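Local coordinates for phosphodiesterase (Candida albicans, PDB 6CPU), which belongs to the phosphodiesterase family of the HD clan, a mainly helical metalloprotein fold that holds a zinc ion and a magnesium ion here, at residues I458-I463 with N539-V544; N465-L470 with Q552-I557. All blocks are in the same frame, centred on the assembly; numbering follows the deposited sequence.

Contact 1. Residues I458-I463 with N539-V544; sequences IKCADI and NLFNSV. With ZN (zinc ion), chain B.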
loop_
_atom_site.group_PDB
_atom_site.type_symbol
_atom_site.label_atom_id
_atom_site.label_comp_id
_atom_site.label_asym_id
_atom_site.label_seq_id
_atom_site.Cartn_x
_atom_site.Cartn_y
_atom_site.Cartn_z
ATOM N N ILE A 458 -1.797 -14.471 -4.149
ATOM C CA ILE A 458 -1.947 -13.207 -3.428
ATOM C C ILE A 458 -2.448 -13.470 -2.009
ATOM O O ILE A 458 -2.035 -12.795 -1.091
ATOM C CB ILE A 458 -2.832 -12.193 -4.198
ATOM C CG1 ILE A 458 -2.601 -10.767 -3.670
ATOM C CG2 ILE A 458 -4.304 -12.586 -4.131
ATOM C CD1 ILE A 458 -3.310 -9.703 -4.490
ATOM N N LYS A 459 -3.310 -14.471 -1.808
ATOM C CA LYS A 459 -3.734 -14.832 -0.446
ATOM C C LYS A 459 -2.564 -15.246 0.425
ATOM O O LYS A 459 -2.460 -14.839 1.584
ATOM C CB LYS A 459 -4.767 -15.962 -0.461
ATOM C CG LYS A 459 -6.189 -15.484 -0.689
ATOM C CD LYS A 459 -7.182 -16.641 -0.767
ATOM C CE LYS A 459 -7.285 -17.384 0.555
ATOM N NZ LYS A 459 -7.518 -16.484 1.715
ATOM N N CYS A 460 -1.704 -16.091 -0.132
ATOM C CA CYS A 460 -0.529 -16.580 0.592
ATOM C C CYS A 460 0.411 -15.412 0.913
ATOM O O CYS A 460 0.868 -15.262 2.048
ATOM C CB CYS A 460 0.183 -17.659 -0.226
ATOM S SG CYS A 460 -0.657 -19.275 -0.199
ATOM N N ALA A 461 0.659 -14.569 -0.083
ATOM C CA ALA A 461 1.502 -13.373 0.103
ATOM C C ALA A 461 0.960 -12.454 1.187
ATOM O O ALA A 461 1.706 -11.991 2.053
ATOM C CB ALA A 461 1.638 -12.621 -1.209
ATOM N N ASP A 462 -0.349 -12.199 1.155
ATOM C CA ASP A 462 -0.959 -11.300 2.131
ATOM C C ASP A 462 -0.813 -11.789 3.576
ATOM O O ASP A 462 -0.675 -10.974 4.493
ATOM C CB ASP A 462 -2.430 -11.081 1.793
ATOM C CG ASP A 462 -3.051 -9.934 2.566
ATOM O OD1 ASP A 462 -2.379 -8.901 2.852
ATOM O OD2 ASP A 462 -4.246 -10.080 2.875
ATOM N N ILE A 463 -0.842 -13.108 3.792
ATOM C CA ILE A 463 -0.701 -13.657 5.152
ATOM C C ILE A 463 0.663 -14.327 5.362
ATOM O O ILE A 463 0.793 -15.260 6.159
ATOM C CB ILE A 463 -1.860 -14.629 5.522
ATOM C CG1 ILE A 463 -1.867 -15.881 4.638
ATOM C CG2 ILE A 463 -3.204 -13.921 5.423
ATOM C CD1 ILE A 463 -2.605 -17.046 5.272
ATOM N N ASN A 539 -3.006 -24.686 7.149
ATOM C CA ASN A 539 -3.856 -25.342 6.157
ATOM C C ASN A 539 -3.759 -24.763 4.753
ATOM O O ASN A 539 -3.728 -25.515 3.779
ATOM C CB ASN A 539 -5.316 -25.339 6.613
ATOM C CG ASN A 539 -5.561 -26.271 7.783
ATOM O OD1 ASN A 539 -4.868 -27.276 7.949
ATOM N ND2 ASN A 539 -6.549 -25.941 8.604
ATOM N N LEU A 540 -3.716 -23.435 4.638
ATOM C CA LEU A 540 -3.634 -22.800 3.315
ATOM C C LEU A 540 -2.304 -23.100 2.621
ATOM O O LEU A 540 -2.276 -23.457 1.443
ATOM C CB LEU A 540 -3.824 -21.277 3.412
ATOM C CG LEU A 540 -3.705 -20.508 2.087
ATOM C CD1 LEU A 540 -4.846 -20.849 1.139
ATOM C CD2 LEU A 540 -3.648 -19.007 2.339
ATOM N N PHE A 541 -1.204 -22.923 3.339
ATOM C CA PHE A 541 0.113 -23.122 2.736
ATOM C C PHE A 541 0.356 -24.602 2.387
ATOM O O PHE A 541 0.785 -24.918 1.267
ATOM C CB PHE A 541 1.212 -22.543 3.631
ATOM C CG PHE A 541 1.341 -21.047 3.520
ATOM C CD1 PHE A 541 2.003 -20.481 2.437
ATOM C CD2 PHE A 541 0.763 -20.204 4.463
ATOM C CE1 PHE A 541 2.109 -19.108 2.314
ATOM C CE2 PHE A 541 0.866 -18.825 4.340
ATOM C CZ PHE A 541 1.537 -18.280 3.265
ATOM N N ASN A 542 0.045 -25.497 3.326
ATOM C CA ASN A 542 0.056 -26.946 3.054
ATOM C C ASN A 542 -0.755 -27.292 1.814
ATOM O O ASN A 542 -0.274 -27.991 0.932
ATOM C CB ASN A 542 -0.478 -27.736 4.257
ATOM C CG ASN A 542 0.533 -27.843 5.384
ATOM O OD1 ASN A 542 1.742 -27.878 5.147
ATOM N ND2 ASN A 542 0.043 -27.911 6.621
ATOM N N SER A 543 -1.974 -26.765 1.733
ATOM C CA SER A 543 -2.850 -27.021 0.594
ATOM C C SER A 543 -2.313 -26.434 -0.716
ATOM O O SER A 543 -2.403 -27.065 -1.768
ATOM C CB SER A 543 -4.253 -26.480 0.884
ATOM O OG SER A 543 -5.162 -26.874 -0.127
ATOM N N VAL A 544 -1.754 -25.230 -0.647
ATOM C CA VAL A 544 -1.174 -24.584 -1.829
ATOM C C VAL A 544 0.135 -25.267 -2.260
ATOM O O VAL A 544 0.372 -25.460 -3.458
ATOM C CB VAL A 544 -0.961 -23.063 -1.593
ATOM C CG1 VAL A 544 -0.097 -22.440 -2.685
ATOM C CG2 VAL A 544 -2.309 -22.351 -1.527
HETATM ZN ZN ZN B . -2.930 -6.920 3.100
HETATM O O HOH W 1 -4.984 -7.499 2.738
HETATM O O HOH W 2 -3.448 -7.194 5.233
#

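Contact 2. Residues N465-L470 with Q552-I557; sequences NVTRPL and QYTCDI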
loop_
_atom_site.group_PDB
_atom_site.type_symbol
_atom_site.label_atom_id
_atom_site.label_comp_id
_atom_site.label_asym_id
_atom_site.label_seq_id
_atom_site.Cartn_x
_atom_site.Cartn_y
_atom_site.Cartn_z
ATOM N N ASN A 465 3.426 -13.290 6.774
ATOM C CA ASN A 465 4.225 -12.921 7.931
ATOM C C ASN A 465 4.689 -14.143 8.732
ATOM O O ASN A 465 5.834 -14.181 9.177
ATOM C CB ASN A 465 3.456 -12.002 8.868
ATOM C CG ASN A 465 3.273 -10.604 8.310
ATOM O OD1 ASN A 465 3.771 -10.255 7.229
ATOM N ND2 ASN A 465 2.569 -9.785 9.060
ATOM N N VAL A 466 3.795 -15.116 8.921
ATOM C CA VAL A 466 4.147 -16.351 9.650
ATOM C C VAL A 466 5.093 -17.284 8.882
ATOM O O VAL A 466 5.651 -18.204 9.490
ATOM C CB VAL A 466 2.903 -17.152 10.118
ATOM C CG1 VAL A 466 2.089 -16.327 11.105
ATOM C CG2 VAL A 466 2.055 -17.619 8.947
ATOM N N THR A 467 5.240 -17.069 7.569
ATOM C CA THR A 467 6.154 -17.837 6.711
ATOM C C THR A 467 7.543 -17.194 6.518
ATOM O O THR A 467 8.416 -17.792 5.892
ATOM C CB THR A 467 5.560 -18.100 5.309
ATOM O OG1 THR A 467 5.556 -16.896 4.530
ATOM C CG2 THR A 467 4.142 -18.655 5.397
ATOM N N ARG A 468 7.741 -15.981 7.029
ATOM C CA ARG A 468 9.072 -15.372 7.034
ATOM C C ARG A 468 9.877 -15.971 8.176
ATOM O O ARG A 468 9.294 -16.416 9.171
ATOM C CB ARG A 468 9.007 -13.862 7.274
ATOM C CG ARG A 468 8.150 -13.077 6.286
ATOM C CD ARG A 468 8.726 -13.059 4.891
ATOM N NE ARG A 468 8.032 -12.075 4.050
ATOM C CZ ARG A 468 8.348 -11.812 2.782
ATOM N NH1 ARG A 468 9.350 -12.456 2.182
ATOM N NH2 ARG A 468 7.658 -10.900 2.094
ATOM N N PRO A 469 11.217 -15.932 8.073
ATOM C CA PRO A 469 12.042 -16.345 9.209
ATOM C C PRO A 469 11.684 -15.643 10.518
ATOM O O PRO A 469 11.228 -14.494 10.528
ATOM C CB PRO A 469 13.460 -15.999 8.751
ATOM C CG PRO A 469 13.400 -16.208 7.277
ATOM C CD PRO A 469 12.036 -15.683 6.876
ATOM N N LEU A 470 11.914 -16.355 11.613
ATOM C CA LEU A 470 11.392 -16.011 12.931
ATOM C C LEU A 470 11.544 -14.556 13.369
ATOM O O LEU A 470 10.581 -13.967 13.858
ATOM C CB LEU A 470 12.032 -16.929 13.985
ATOM C CG LEU A 470 11.520 -16.851 15.424
ATOM C CD1 LEU A 470 10.013 -17.052 15.506
ATOM C CD2 LEU A 470 12.241 -17.892 16.274
ATOM N N GLN A 552 6.889 -25.318 -0.904
ATOM C CA GLN A 552 6.924 -26.137 0.315
ATOM C C GLN A 552 7.725 -25.466 1.431
ATOM O O GLN A 552 7.395 -25.607 2.611
ATOM C CB GLN A 552 7.486 -27.545 0.001
ATOM C CG GLN A 552 7.622 -28.487 1.196
ATOM C CD GLN A 552 6.292 -28.856 1.828
ATOM O OE1 GLN A 552 5.280 -29.004 1.142
ATOM N NE2 GLN A 552 6.289 -29.018 3.144
ATOM N N TYR A 553 8.763 -24.718 1.059
ATOM C CA TYR A 553 9.587 -24.023 2.042
ATOM C C TYR A 553 8.770 -23.150 3.002
ATOM O O TYR A 553 9.166 -22.963 4.155
ATOM C CB TYR A 553 10.673 -23.199 1.344
ATOM C CG TYR A 553 10.185 -21.894 0.745
ATOM C CD1 TYR A 553 10.224 -20.715 1.483
ATOM C CD2 TYR A 553 9.686 -21.841 -0.550
ATOM C CE1 TYR A 553 9.780 -19.517 0.943
ATOM C CE2 TYR A 553 9.239 -20.647 -1.095
ATOM C CZ TYR A 553 9.294 -19.486 -0.344
ATOM O OH TYR A 553 8.854 -18.291 -0.883
ATOM N N THR A 554 7.629 -22.624 2.535
ATOM C CA THR A 554 6.747 -21.832 3.400
ATOM C C THR A 554 6.202 -22.681 4.545
ATOM O O THR A 554 6.227 -22.263 5.701
ATOM C CB THR A 554 5.578 -21.192 2.627
ATOM O OG1 THR A 554 4.849 -22.193 1.907
ATOM C CG2 THR A 554 6.095 -20.145 1.651
ATOM N N CYS A 555 5.723 -23.877 4.220
ATOM C CA CYS A 555 5.276 -24.822 5.250
ATOM C C CYS A 555 6.408 -25.176 6.228
ATOM O O CYS A 555 6.179 -25.296 7.435
ATOM C CB CYS A 555 4.721 -26.091 4.606
ATOM S SG CYS A 555 3.507 -25.784 3.304
ATOM N N ASP A 556 7.627 -25.323 5.706
ATOM C CA ASP A 556 8.794 -25.636 6.541
ATOM C C ASP A 556 9.058 -24.558 7.579
ATOM O O ASP A 556 9.327 -24.871 8.743
ATOM C CB ASP A 556 10.054 -25.840 5.688
ATOM C CG ASP A 556 9.917 -26.984 4.689
ATOM O OD1 ASP A 556 9.058 -27.868 4.896
ATOM O OD2 ASP A 556 10.668 -26.994 3.690
ATOM N N ILE A 557 8.966 -23.287 7.170
ATOM C CA ILE A 557 9.219 -22.170 8.088
ATOM C C ILE A 557 8.065 -21.969 9.072
ATOM O O ILE A 557 8.301 -21.641 10.233
ATOM C CB ILE A 557 9.529 -20.847 7.341
ATOM C CG1 ILE A 557 10.802 -20.994 6.498
ATOM C CG2 ILE A 557 9.697 -19.702 8.328
ATOM C CD1 ILE A 557 11.022 -19.875 5.498
#

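Contact 1. Residues I458-I463 with N539-V544
L540 is the first residue of 539-544 to touch 458-463. Its chi1 of 178° puts CG anti to the backbone N, and its branch CD2 lies 3.7 Å from I463 CD1, the two side chains crossing at a slant. The same branch also meets the sulfur of C460, while the aliphatic part of K459 lies more loosely against CD1. F541 comes next, its ring on C460. C460 SG stands over one face, 4.2 Å from the centroid of the F541 ring and 28° off its normal, a sulfur-aromatic contact. C460 CB is 3.5 Å from F541 CE1, and C460 O is 3.3 Å from F541 CZ. The ring edge is turned to I463, whose backbone O lies near the ring plane, 4.0 Å from F541 CE2. One turn on, V544 CG2 touches C460 SG at 3.7 Å, so L540, F541 and V544 all reach one sulfur. The segment axes run 139° apart, closer to antiparallel than to parallel, with 10.6 Å between them at closest approach. D462, the next residue but one after C460, binds zinc through OD1 at 2.1 Å, and H278, H349 and D350 also bind the metal. The contact is thus apolar and sulfur-aromatic, without hydrogen bonds, with two carbonyl oxygens at rim carbons of the ring: it buries C460 and I463 at a helix end whose last residue is a zinc ligand.

Contact 2. Residues N465-L470 with Q552-I557
The chi1 of I557, -62°, sets CG1 anti to the carbonyl carbon and leaves CG2 anti to the backbone N, which brings this methyl up to the backbone of 465-470. In T467, chi1 of 73° puts OG1 between the backbone N and the carbonyl carbon and leaves CG2 as the group that meets T554. I557 CG2 lies 3.4 Å from T467 O and likewise 3.4 Å from R468 O, and I557 CD1 comes equally near T467 O. These are methyl-to-carbonyl packing contacts, and both oxygens have polar partners of their own: W218 NE1 bonds to T467 O, and N561 ND2 to R468 O. The two threonines lie side by side and point the same way, with T467 CG2 4.0 Å from T554 CB. Their CA atoms are 5.2 Å apart. Each hydroxyl bonds to a main-chain oxygen three residues back, T467 OG1 to S464 O and T554 OG1 to L551 O. R468 directs its CB away from 552-557; its NH1 bonds to W218 O, its guanidinium makes a cation-pi contact with W218, and NH2 forms a salt bridge with D281. P469 is the N-cap residue of helix 470-495. The contact therefore lays the turn between helices 446-462 and 470-495 against the first turns of helix 552-569, where F289 of helix 276-292 touches T554 and F541 of helix 525-547 touches T467.

How the contacts relate
Segments 458-463 and 465-470 follow each other with S464 alone between them, one at the end of helix 446-462 and the other in the connection to helix 470-495. The chain then passes through that helix and helix 515-521 before 539-544 returns to close contact 1 over 75 intervening residues. After helix 525-547 ends, 552-557 closes contact 2 over 81. The segments alternate, so the two closures cross rather than nest. F541 joins them: its CZ is 3.4 Å from T467 CG2, and its CD1 is 3.4 Å from T554 OG1. Together they tie two consecutive C-terminal helices, 525-547 and 552-569, to helix 446-462, ending on zinc ligand D462, and the loop after it.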